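Local structure of XRE family transcriptional regulator (Enterobacter cloacae subsp. cloacae, 6B8W) at residues Glu49-Ile54 and Trp58-Pro63. The protein is probably a DNA-binding transcription factor of the XRE family, represented here by its metal-binding cupin domain. Residues are numbered along the deposited sequence; the frame is centred on the assembly and turned at random.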
loop_
_atom_site.group_PDB
_atom_site.type_symbol
_atom_site.label_atom_id
_atom_site.label_comp_id
_atom_site.label_asym_id
_atom_site.label_seq_id
_atom_site.Cartn_x
_atom_site.Cartn_y
_atom_site.Cartn_z
ATOM N N GLU A 49 -3.700 -12.554 8.828
ATOM C CA GLU A 49 -2.516 -13.345 8.512
ATOM C C GLU A 49 -2.709 -13.950 7.140
ATOM O O GLU A 49 -3.737 -14.542 6.873
ATOM C CB GLU A 49 -2.366 -14.507 9.478
ATOM C CG GLU A 49 -2.266 -14.104 10.916
ATOM C CD GLU A 49 -2.072 -15.285 11.830
ATOM O OE1 GLU A 49 -1.981 -16.438 11.344
ATOM O OE2 GLU A 49 -1.985 -15.026 13.041
ATOM N N LEU A 50 -1.723 -13.780 6.277
ATOM C CA LEU A 50 -1.783 -14.301 4.930
ATOM C C LEU A 50 -0.699 -15.344 4.662
ATOM O O LEU A 50 0.454 -15.180 5.070
ATOM C CB LEU A 50 -1.577 -13.146 3.943
ATOM C CG LEU A 50 -1.576 -13.496 2.448
ATOM C CD1 LEU A 50 -2.958 -13.950 2.027
ATOM C CD2 LEU A 50 -1.143 -12.295 1.617
ATOM N N GLU A 51 -1.057 -16.390 3.938
ATOM C CA GLU A 51 -0.078 -17.340 3.464
ATOM C C GLU A 51 0.133 -17.063 1.964
ATOM O O GLU A 51 -0.836 -16.927 1.220
ATOM C CB GLU A 51 -0.557 -18.768 3.695
ATOM C CG GLU A 51 -0.573 -19.172 5.152
ATOM C CD GLU A 51 -1.206 -20.544 5.379
ATOM O OE1 GLU A 51 -2.181 -20.904 4.667
ATOM O OE2 GLU A 51 -0.767 -21.244 6.328
ATOM N N MET A 52 1.392 -16.935 1.549
ATOM C CA MET A 52 1.760 -16.720 0.149
ATOM C C MET A 52 2.621 -17.878 -0.321
ATOM O O MET A 52 3.588 -18.248 0.356
ATOM C CB MET A 52 2.602 -15.452 -0.051
ATOM C CG MET A 52 1.859 -14.138 0.010
ATOM S SD MET A 52 0.567 -13.948 -1.218
ATOM C CE MET A 52 1.507 -14.045 -2.740
ATOM N N LYS A 53 2.293 -18.405 -1.490
ATOM C CA LYS A 53 3.068 -19.455 -2.105
ATOM C C LYS A 53 3.814 -18.765 -3.247
ATOM O O LYS A 53 3.197 -18.293 -4.191
ATOM C CB LYS A 53 2.195 -20.578 -2.645
ATOM C CG LYS A 53 3.003 -21.780 -3.073
ATOM C CD LYS A 53 2.129 -22.889 -3.628
ATOM C CE LYS A 53 2.962 -24.137 -3.884
ATOM N NZ LYS A 53 2.086 -25.232 -4.374
ATOM N N ILE A 54 5.133 -18.723 -3.144
ATOM C CA ILE A 54 6.003 -18.048 -4.106
ATOM C C ILE A 54 7.182 -18.985 -4.341
ATOM O O ILE A 54 7.736 -19.544 -3.383
ATOM C CB ILE A 54 6.500 -16.709 -3.507
ATOM C CG1 ILE A 54 5.333 -15.731 -3.354
ATOM C CG2 ILE A 54 7.593 -16.085 -4.366
ATOM C CD1 ILE A 54 5.603 -14.590 -2.415
ATOM N N TRP A 58 5.417 -22.046 0.599
ATOM C CA TRP A 58 4.533 -21.251 1.427
ATOM C C TRP A 58 5.278 -20.489 2.519
ATOM O O TRP A 58 6.243 -20.999 3.088
ATOM C CB TRP A 58 3.487 -22.136 2.127
ATOM C CG TRP A 58 2.489 -22.715 1.207
ATOM C CD1 TRP A 58 2.467 -23.997 0.702
ATOM C CD2 TRP A 58 1.376 -22.038 0.641
ATOM N NE1 TRP A 58 1.391 -24.146 -0.128
ATOM C CE2 TRP A 58 0.702 -22.962 -0.186
ATOM C CE3 TRP A 58 0.859 -20.739 0.776
ATOM C CZ2 TRP A 58 -0.464 -22.631 -0.887
ATOM C CZ3 TRP A 58 -0.299 -20.400 0.060
ATOM C CH2 TRP A 58 -0.949 -21.353 -0.749
ATOM N N ARG A 59 4.802 -19.286 2.813
ATOM C CA ARG A 59 5.306 -18.473 3.935
ATOM C C ARG A 59 4.103 -17.725 4.509
ATOM O O ARG A 59 3.140 -17.467 3.795
ATOM C CB ARG A 59 6.374 -17.459 3.511
ATOM C CG ARG A 59 5.819 -16.239 2.764
ATOM C CD ARG A 59 6.929 -15.300 2.307
ATOM N NE ARG A 59 7.659 -15.843 1.159
ATOM C CZ ARG A 59 8.718 -15.257 0.604
ATOM N NH1 ARG A 59 9.197 -14.108 1.101
ATOM N NH2 ARG A 59 9.311 -15.819 -0.446
ATOM N N THR A 60 4.186 -17.365 5.782
ATOM C CA THR A 60 3.143 -16.607 6.457
ATOM C C THR A 60 3.605 -15.161 6.619
ATOM O O THR A 60 4.752 -14.910 6.987
ATOM C CB THR A 60 2.813 -17.208 7.830
ATOM O OG1 THR A 60 2.433 -18.576 7.652
ATOM C CG2 THR A 60 1.682 -16.462 8.498
ATOM N N LEU A 61 2.724 -14.237 6.268
ATOM C CA LEU A 61 2.962 -12.793 6.396
ATOM C C LEU A 61 1.973 -12.193 7.373
ATOM O O LEU A 61 0.775 -12.487 7.308
ATOM C CB LEU A 61 2.794 -12.129 5.052
ATOM C CG LEU A 61 3.813 -12.517 3.980
ATOM C CD1 LEU A 61 3.381 -11.922 2.655
ATOM C CD2 LEU A 61 5.215 -12.049 4.329
ATOM N N TYR A 62 2.476 -11.352 8.276
ATOM C CA TYR A 62 1.666 -10.683 9.284
ATOM C C TYR A 62 1.508 -9.192 8.884
ATOM O O TYR A 62 2.181 -8.737 7.944
ATOM C CB TYR A 62 2.317 -10.846 10.666
ATOM C CG TYR A 62 2.350 -12.287 11.109
ATOM C CD1 TYR A 62 1.236 -12.882 11.713
ATOM C CD2 TYR A 62 3.470 -13.073 10.875
ATOM C CE1 TYR A 62 1.256 -14.216 12.079
ATOM C CE2 TYR A 62 3.502 -14.401 11.253
ATOM C CZ TYR A 62 2.402 -14.964 11.849
ATOM O OH TYR A 62 2.456 -16.276 12.198
ATOM N N PRO A 63 0.629 -8.441 9.582
ATOM C CA PRO A 63 0.390 -7.030 9.236
ATOM C C PRO A 63 1.645 -6.200 9.046
ATOM O O PRO A 63 2.554 -6.262 9.855
ATOM C CB PRO A 63 -0.441 -6.535 10.406
ATOM C CG PRO A 63 -1.252 -7.767 10.732
ATOM C CD PRO A 63 -0.225 -8.840 10.714
HETATM O O HOH W 1 0.247 -17.442 12.833
HETATM O O HOH W 2 -0.014 -19.537 8.540
HETATM O O HOH W 3 6.356 -17.814 -0.034
HETATM O O HOH W 4 8.722 -18.627 -1.174
#
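The indole of Trp58 lies over Lys53, whose CB sits 3.5 Å from the centroid of the six-membered ring, almost on its normal, a CH-pi contact. The lysine chain, leaving trans to N (chi1 -170°) and staying extended, runs beneath the indole toward NE1. Glu51 O meets the ring edge, and Arg78 adds a cation-pi contact. The guanidinium of Arg59 carries Ile54 CD1 over one face, while two waters in its plane link NE to Met52 O and NH2 to Ile54 O. At the Tyr62 ring edge stands the Glu49 carboxylate, turned 72° from the ring, with OE2 3.5 Å from CE1; a water joins OE1 to the phenol OH. Another water bridges Glu51 OE2 and Thr60 OG1; Glu51 OE1 hydrogen-bonds Ser80 and forms a salt bridge with Arg78.

Paired backbone hydrogen bonds at Leu50-Leu61 and Met52-Arg59 hold the antiparallel hairpin. Met52 CG packs on Leu61 CD1 on the face turned into the cupin beta barrel, where Leu50 meets Phe87. Met52 also touches Tyr77, which binds manganese in this protein, although no metal is bound to this chain. Within the chain, strand 57-61 is outermost in its sheet, with 50-54 between it and strand 75-78.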